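Local coordinates for protein putative pyridoxal phosphate-dependent transferase (Clostridium difficile, PDB 4DQ6) that binds pyridoxal-5'-phosphate and is probably a transferase of the class I and II aminotransferase family, built as a two-chain assembly, at residues Q120-S125 / N175-V180; T325-V330 / Y367-L372. One frame throughout, in Å; residues are numbered along the deposited sequence.

How the contacts relate
Both contacts are buried, but they belong to different parts of the fold. Contact 1 joins two loops that follow neighbouring parallel strands, 116-119 and 165-171, of the large mixed sheet, and it carries the pyridoxal-5'-phosphate ring. Contact 2 pairs the two central strands of the smaller antiparallel sheet, a little farther from the centre of the chain. A single backbone hydrogen bond and two cis prolines mark the first; five backbone hydrogen bonds, an aromatic stack and aliphatic packing mark the second. Their centres lie about 11 Å apart. They meet where Asn175 OD1 lies 3.1 Å from Arg369 NH1, a probable hydrogen bond, and where Trp329 packs on Pro176.

Contact 1: Q120-S125 / N175-V180; sequences QEPVYS and NPVGRV. With PLP (pyridoxal-5'-phosphate), chain C.
One face of the Tyr124 phenol ring is laid over the pyridine ring of pyridoxal-5'-phosphate, whose C3 sits above the phenol's centre; Tyr124 CZ comes 3.4 Å from PLP C4, and the hydroxyl reaches over PLP C4 and C5. The Asn175 amide approaches the phenol obliquely, its plane 39° from that of the ring, with ND2 3.5 Å from Tyr124 CD1. That same nitrogen donates a hydrogen bond of 2.7 Å from Asn175 ND2 to PLP O3. With CG anti to the backbone N in both Tyr124 (chi1 -175°) and Asn175 (chi1 162°), ring and amide are carried obliquely across each other to the pyridoxal-5'-phosphate ring. The Asn175 carbonyl faces back to the other loop: Tyr124 N donates to Asn175 O at 3.0 Å, from above the carbonyl plane, and Val123 CA makes a CA-H...O contact with the same oxygen at 3.4 Å. Cis peptides precede both Pro122 and Pro176. Pro122 O, the acceptor of a hydrogen bond from His174 NE2, has Pro176 CD packed 3.5 Å away, while Val177 CG1 meets Pro122 CG at 3.9 Å, an apolar crossing at about a right angle. The two loops follow strands 116-119 and 165-171 and form part of the pyridoxal-5'-phosphate pocket, with PLP also hydrogen-bonded to His206 NE2 and to Tyr65 OH of the second subunit. With Asn175 OD1 turned to Arg369, its amide is fixed at both ends, and ND2 donation to O3 would favour negative charge on that oxygen, perhaps lowering its proton affinity.

Contact 2: T325-V330 / Y367-L372; sequences TYLLWV and YQRINL
Strands 327-330 and 367-371 run antiparallel, their axes 4.5 Å apart at closest approach, and are tied by four backbone hydrogen bonds in the Leu328-Ile370 and Val330-Gln368 pairs, with a fifth from Leu372 N to Tyr326 O nearly along the C=O axis. On the face carrying Leu327, Trp329, Arg369 and Asn371, the indole turns onto the Tyr367 ring, from the start of strand 367-371, in an offset stack: its five-membered ring lies 3.8 Å, centroid to centroid, from the phenol, planes 7° apart. Tyr367 CB sits over the six-membered ring as a CH-pi contact, 3.5 Å from its centroid. Trp329 NE1 is hydrogen-bonded to Tyr151, and Tyr367 OH to Lys145. Arg369 CB meets the indole edge. The strands are the middle pair of a four-stranded antiparallel sheet, flanked by 318-319 and 355-356, in this aminotransferase-family fold. Arg369 runs along Leu327, its CG and CD against Leu327 CB; the bend at chi3 (68°) then sets one guanidinium face against Leu327 CD1, 3.7 Å from Arg369 NH1. NH1 is hydrogen-bonded to Asn175 OD1 and NH2 to Trp38 O. On the opposite face Val330 CG2 touches Ile370 CD1 at 3.7 Å, and Leu328 CB packs against Ile370 CB and Leu372 CD1. Where strand 367-371 ends and strand 327-330 begins, Asn371 OD1 lies 3.3 Å from Tyr326 CD1; this oxygen accepts from Ala373 N, and ND2 donates to Val39 O and Asp41 O.

Contact 1: Q120-S125 / N175-V180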
loop_
_atom_site.group_PDB
_atom_site.type_symbol
_atom_site.label_atom_id
_atom_site.label_comp_id
_atom_site.label_asym_id
_atom_site.label_seq_id
_atom_site.Cartn_x
_atom_site.Cartn_y
_atom_site.Cartn_z
ATOM N N GLN A 120 -15.935 -13.867 -16.451
ATOM C CA GLN A 120 -15.784 -14.856 -17.528
ATOM C C GLN A 120 -14.528 -15.691 -17.327
ATOM O O GLN A 120 -13.400 -15.155 -17.348
ATOM C CB GLN A 120 -15.690 -14.174 -18.880
ATOM C CG GLN A 120 -16.815 -13.209 -19.202
ATOM C CD GLN A 120 -16.582 -12.380 -20.438
ATOM O OE1 GLN A 120 -15.646 -11.578 -20.505
ATOM N NE2 GLN A 120 -17.431 -12.555 -21.442
ATOM N N GLU A 121 -14.676 -16.967 -17.122
ATOM C CA GLU A 121 -13.551 -17.900 -16.940
ATOM C C GLU A 121 -13.241 -18.666 -18.222
ATOM O O GLU A 121 -14.097 -18.869 -19.062
ATOM C CB GLU A 121 -13.902 -18.867 -15.810
ATOM C CG GLU A 121 -13.782 -18.122 -14.468
ATOM C CD GLU A 121 -13.820 -18.993 -13.231
ATOM O OE1 GLU A 121 -14.281 -20.131 -13.350
ATOM O OE2 GLU A 121 -13.380 -18.523 -12.136
ATOM N N PRO A 122 -11.995 -19.119 -18.405
ATOM C CA PRO A 122 -10.904 -19.024 -17.418
ATOM C C PRO A 122 -10.377 -17.610 -17.327
ATOM O O PRO A 122 -10.200 -16.947 -18.379
ATOM C CB PRO A 122 -9.891 -20.003 -17.972
ATOM C CG PRO A 122 -10.124 -20.005 -19.470
ATOM C CD PRO A 122 -11.633 -19.812 -19.636
ATOM N N VAL A 123 -10.056 -17.126 -16.130
ATOM C CA VAL A 123 -9.564 -15.791 -15.952
ATOM C C VAL A 123 -8.692 -15.756 -14.700
ATOM O O VAL A 123 -8.837 -16.585 -13.811
ATOM C CB VAL A 123 -10.704 -14.724 -15.920
ATOM C CG1 VAL A 123 -11.499 -14.846 -14.609
ATOM C CG2 VAL A 123 -10.197 -13.292 -16.069
ATOM N N TYR A 124 -7.836 -14.747 -14.674
ATOM C CA TYR A 124 -6.993 -14.289 -13.531
ATOM C C TYR A 124 -7.714 -14.629 -12.223
ATOM O O TYR A 124 -8.850 -14.187 -12.013
ATOM C CB TYR A 124 -6.789 -12.805 -13.669
ATOM C CG TYR A 124 -5.855 -12.204 -12.649
ATOM C CD1 TYR A 124 -4.586 -12.694 -12.484
ATOM C CD2 TYR A 124 -6.259 -11.110 -11.880
ATOM C CE1 TYR A 124 -3.734 -12.161 -11.554
ATOM C CE2 TYR A 124 -5.386 -10.547 -10.928
ATOM C CZ TYR A 124 -4.135 -11.101 -10.787
ATOM O OH TYR A 124 -3.193 -10.600 -9.866
ATOM N N SER A 125 -7.085 -15.450 -11.381
ATOM C CA SER A 125 -7.852 -16.109 -10.310
ATOM C C SER A 125 -8.345 -15.134 -9.254
ATOM O O SER A 125 -9.354 -15.412 -8.622
ATOM C CB SER A 125 -7.075 -17.226 -9.685
ATOM O OG SER A 125 -5.933 -16.663 -9.024
ATOM N N ASN A 175 -6.495 -12.153 -19.541
ATOM C CA ASN A 175 -5.526 -13.122 -19.002
ATOM C C ASN A 175 -6.305 -14.307 -18.439
ATOM O O ASN A 175 -7.166 -14.102 -17.578
ATOM C CB ASN A 175 -4.717 -12.396 -17.914
ATOM C CG ASN A 175 -3.986 -13.306 -16.981
ATOM O OD1 ASN A 175 -3.747 -14.463 -17.233
ATOM N ND2 ASN A 175 -3.526 -12.707 -15.846
ATOM N N PRO A 176 -6.080 -15.553 -18.908
ATOM C CA PRO A 176 -4.832 -16.000 -19.546
ATOM C C PRO A 176 -4.920 -16.289 -21.027
ATOM O O PRO A 176 -3.871 -16.705 -21.638
ATOM C CB PRO A 176 -4.561 -17.315 -18.780
ATOM C CG PRO A 176 -5.920 -17.884 -18.659
ATOM C CD PRO A 176 -6.757 -16.706 -18.271
ATOM N N VAL A 177 -6.089 -16.174 -21.627
ATOM C CA VAL A 177 -6.271 -16.646 -22.998
ATOM C C VAL A 177 -5.657 -15.742 -24.080
ATOM O O VAL A 177 -5.552 -16.165 -25.232
ATOM C CB VAL A 177 -7.708 -16.983 -23.324
ATOM C CG1 VAL A 177 -8.331 -17.939 -22.305
ATOM C CG2 VAL A 177 -8.582 -15.753 -23.524
ATOM N N GLY A 178 -5.345 -14.526 -23.706
ATOM C CA GLY A 178 -4.594 -13.579 -24.586
ATOM C C GLY A 178 -5.424 -12.786 -25.556
ATOM O O GLY A 178 -4.923 -12.233 -26.490
ATOM N N ARG A 179 -6.749 -12.735 -25.327
ATOM C CA ARG A 179 -7.701 -12.006 -26.214
ATOM C C ARG A 179 -7.601 -10.478 -26.014
ATOM O O ARG A 179 -7.706 -9.995 -24.889
ATOM C CB ARG A 179 -9.175 -12.432 -26.058
ATOM C CG ARG A 179 -9.594 -13.734 -26.755
ATOM C CD ARG A 179 -9.380 -13.806 -28.246
ATOM N NE ARG A 179 -9.643 -12.545 -28.929
ATOM C CZ ARG A 179 -10.807 -12.080 -29.340
ATOM N NH1 ARG A 179 -10.894 -10.898 -29.876
ATOM N NH2 ARG A 179 -11.902 -12.812 -29.157
ATOM N N VAL A 180 -7.467 -9.753 -27.113
ATOM C CA VAL A 180 -7.628 -8.327 -27.188
ATOM C C VAL A 180 -9.027 -8.124 -27.817
ATOM O O VAL A 180 -9.209 -8.325 -29.011
ATOM C CB VAL A 180 -6.475 -7.687 -28.002
ATOM C CG1 VAL A 180 -6.730 -6.223 -28.275
ATOM C CG2 VAL A 180 -5.147 -7.862 -27.250
HETATM N N1 PLP C . -5.282 -7.833 -13.088
HETATM C C2 PLP C . -4.846 -8.764 -13.998
HETATM C C2A PLP C . -5.682 -9.289 -15.126
HETATM C C3 PLP C . -3.505 -9.299 -13.924
HETATM O O3 PLP C . -3.087 -10.215 -14.786
HETATM C C4 PLP C . -2.622 -8.829 -12.868
HETATM C C4A PLP C . -1.233 -9.389 -12.704
HETATM C C5 PLP C . -3.155 -7.835 -11.949
HETATM C C6 PLP C . -4.486 -7.378 -12.092
HETATM C C5A PLP C . -2.246 -7.319 -10.879
HETATM O O4P PLP C . -3.096 -6.868 -9.878
HETATM P P PLP C . -2.398 -5.996 -8.706
HETATM O O1P PLP C . -2.203 -4.650 -9.313
HETATM O O2P PLP C . -3.504 -6.126 -7.585
HETATM O O3P PLP C . -1.038 -6.726 -8.481
#

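Contact 2: T325-V330 / Y367-L372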
loop_
_atom_site.group_PDB
_atom_site.type_symbol
_atom_site.label_atom_id
_atom_site.label_comp_id
_atom_site.label_asym_id
_atom_site.label_seq_id
_atom_site.Cartn_x
_atom_site.Cartn_y
_atom_site.Cartn_z
ATOM N N THR A 325 -0.927 -9.414 -23.811
ATOM C CA THR A 325 -0.215 -9.981 -22.682
ATOM C C THR A 325 1.101 -10.644 -23.160
ATOM O O THR A 325 1.304 -10.865 -24.357
ATOM C CB THR A 325 -1.029 -11.021 -21.858
ATOM O OG1 THR A 325 -0.991 -12.333 -22.412
ATOM C CG2 THR A 325 -2.457 -10.531 -21.611
ATOM N N TYR A 326 1.937 -10.962 -22.181
ATOM C CA TYR A 326 3.125 -11.768 -22.445
ATOM C C TYR A 326 3.043 -13.189 -22.004
ATOM O O TYR A 326 4.049 -13.893 -21.765
ATOM C CB TYR A 326 4.359 -11.088 -21.867
ATOM C CG TYR A 326 4.332 -10.662 -20.407
ATOM C CD1 TYR A 326 4.388 -11.594 -19.397
ATOM C CD2 TYR A 326 4.343 -9.316 -20.054
ATOM C CE1 TYR A 326 4.450 -11.193 -18.072
ATOM C CE2 TYR A 326 4.396 -8.913 -18.724
ATOM C CZ TYR A 326 4.500 -9.879 -17.741
ATOM O OH TYR A 326 4.645 -9.560 -16.430
ATOM N N LEU A 327 1.813 -13.682 -21.916
ATOM C CA LEU A 327 1.475 -14.943 -21.304
ATOM C C LEU A 327 0.961 -15.878 -22.391
ATOM O O LEU A 327 0.070 -15.481 -23.157
ATOM C CB LEU A 327 0.414 -14.729 -20.197
ATOM C CG LEU A 327 0.874 -13.758 -19.086
ATOM C CD1 LEU A 327 -0.350 -13.344 -18.215
ATOM C CD2 LEU A 327 2.006 -14.275 -18.213
ATOM N N LEU A 328 1.478 -17.086 -22.427
ATOM C CA LEU A 328 1.151 -18.068 -23.439
ATOM C C LEU A 328 0.269 -19.154 -22.803
ATOM O O LEU A 328 0.549 -19.629 -21.700
ATOM C CB LEU A 328 2.454 -18.735 -23.960
ATOM C CG LEU A 328 2.343 -19.473 -25.295
ATOM C CD1 LEU A 328 2.088 -18.539 -26.481
ATOM C CD2 LEU A 328 3.664 -20.264 -25.511
ATOM N N TRP A 329 -0.817 -19.522 -23.480
ATOM C CA TRP A 329 -1.822 -20.430 -22.976
ATOM C C TRP A 329 -1.777 -21.682 -23.786
ATOM O O TRP A 329 -2.169 -21.681 -24.971
ATOM C CB TRP A 329 -3.154 -19.733 -23.085
ATOM C CG TRP A 329 -4.406 -20.407 -22.513
ATOM C CD1 TRP A 329 -5.633 -20.708 -23.172
ATOM C CD2 TRP A 329 -4.657 -20.737 -21.122
ATOM N NE1 TRP A 329 -6.462 -21.189 -22.305
ATOM C CE2 TRP A 329 -5.984 -21.242 -21.065
ATOM C CE3 TRP A 329 -3.893 -20.732 -19.960
ATOM C CZ2 TRP A 329 -6.551 -21.688 -19.872
ATOM C CZ3 TRP A 329 -4.450 -21.121 -18.767
ATOM C CH2 TRP A 329 -5.772 -21.638 -18.730
ATOM N N VAL A 330 -1.246 -22.760 -23.184
ATOM C CA VAL A 330 -0.909 -23.957 -23.942
ATOM C C VAL A 330 -1.738 -25.146 -23.447
ATOM O O VAL A 330 -1.807 -25.399 -22.262
ATOM C CB VAL A 330 0.595 -24.301 -23.784
ATOM C CG1 VAL A 330 0.956 -25.567 -24.546
ATOM C CG2 VAL A 330 1.481 -23.130 -24.192
ATOM N N TYR A 367 -4.803 -27.014 -19.438
ATOM C CA TYR A 367 -3.929 -25.942 -19.902
ATOM C C TYR A 367 -2.846 -25.632 -18.872
ATOM O O TYR A 367 -2.981 -25.954 -17.711
ATOM C CB TYR A 367 -4.759 -24.664 -20.107
ATOM C CG TYR A 367 -5.466 -24.632 -21.425
ATOM C CD1 TYR A 367 -6.734 -25.154 -21.555
ATOM C CD2 TYR A 367 -4.893 -24.004 -22.537
ATOM C CE1 TYR A 367 -7.386 -25.119 -22.781
ATOM C CE2 TYR A 367 -5.561 -23.972 -23.763
ATOM C CZ TYR A 367 -6.782 -24.496 -23.853
ATOM O OH TYR A 367 -7.416 -24.370 -25.097
ATOM N N GLN A 368 -1.782 -24.983 -19.344
ATOM C CA GLN A 368 -0.794 -24.316 -18.501
ATOM C C GLN A 368 -0.493 -22.965 -19.119
ATOM O O GLN A 368 -0.470 -22.823 -20.341
ATOM C CB GLN A 368 0.539 -25.096 -18.448
ATOM C CG GLN A 368 0.377 -26.528 -17.983
ATOM C CD GLN A 368 0.290 -26.670 -16.465
ATOM O OE1 GLN A 368 1.012 -25.955 -15.750
ATOM N NE2 GLN A 368 -0.504 -27.651 -15.977
ATOM N N ARG A 369 -0.252 -21.994 -18.259
ATOM C CA ARG A 369 0.192 -20.652 -18.642
ATOM C C ARG A 369 1.690 -20.413 -18.421
ATOM O O ARG A 369 2.227 -20.677 -17.353
ATOM C CB ARG A 369 -0.630 -19.607 -17.891
ATOM C CG ARG A 369 -0.647 -18.247 -18.525
ATOM C CD ARG A 369 -1.079 -17.157 -17.561
ATOM N NE ARG A 369 -0.116 -16.909 -16.474
ATOM C CZ ARG A 369 -0.333 -16.079 -15.483
ATOM N NH1 ARG A 369 -1.514 -15.416 -15.379
ATOM N NH2 ARG A 369 0.599 -15.880 -14.568
ATOM N N ILE A 370 2.297 -19.927 -19.497
ATOM C CA ILE A 370 3.737 -19.740 -19.583
ATOM C C ILE A 370 4.077 -18.252 -19.787
ATOM O O ILE A 370 3.591 -17.616 -20.713
ATOM C CB ILE A 370 4.372 -20.556 -20.703
ATOM C CG1 ILE A 370 3.856 -22.007 -20.703
ATOM C CG2 ILE A 370 5.880 -20.555 -20.530
ATOM C CD1 ILE A 370 4.338 -22.886 -21.830
ATOM N N ASN A 371 4.917 -17.736 -18.887
ATOM C CA ASN A 371 5.414 -16.379 -18.937
ATOM C C ASN A 371 6.592 -16.188 -19.882
ATOM O O ASN A 371 7.655 -16.729 -19.605
ATOM C CB ASN A 371 5.740 -15.901 -17.523
ATOM C CG ASN A 371 6.203 -14.465 -17.454
ATOM O OD1 ASN A 371 6.645 -13.866 -18.443
ATOM N ND2 ASN A 371 6.245 -13.944 -16.232
ATOM N N LEU A 372 6.399 -15.445 -20.979
ATOM C CA LEU A 372 7.438 -15.258 -22.008
ATOM C C LEU A 372 8.213 -13.985 -21.912
ATOM O O LEU A 372 8.996 -13.655 -22.842
ATOM C CB LEU A 372 6.798 -15.436 -23.402
ATOM C CG LEU A 372 6.949 -16.838 -24.006
ATOM C CD1 LEU A 372 6.431 -17.921 -23.057
ATOM C CD2 LEU A 372 6.290 -16.897 -25.394
#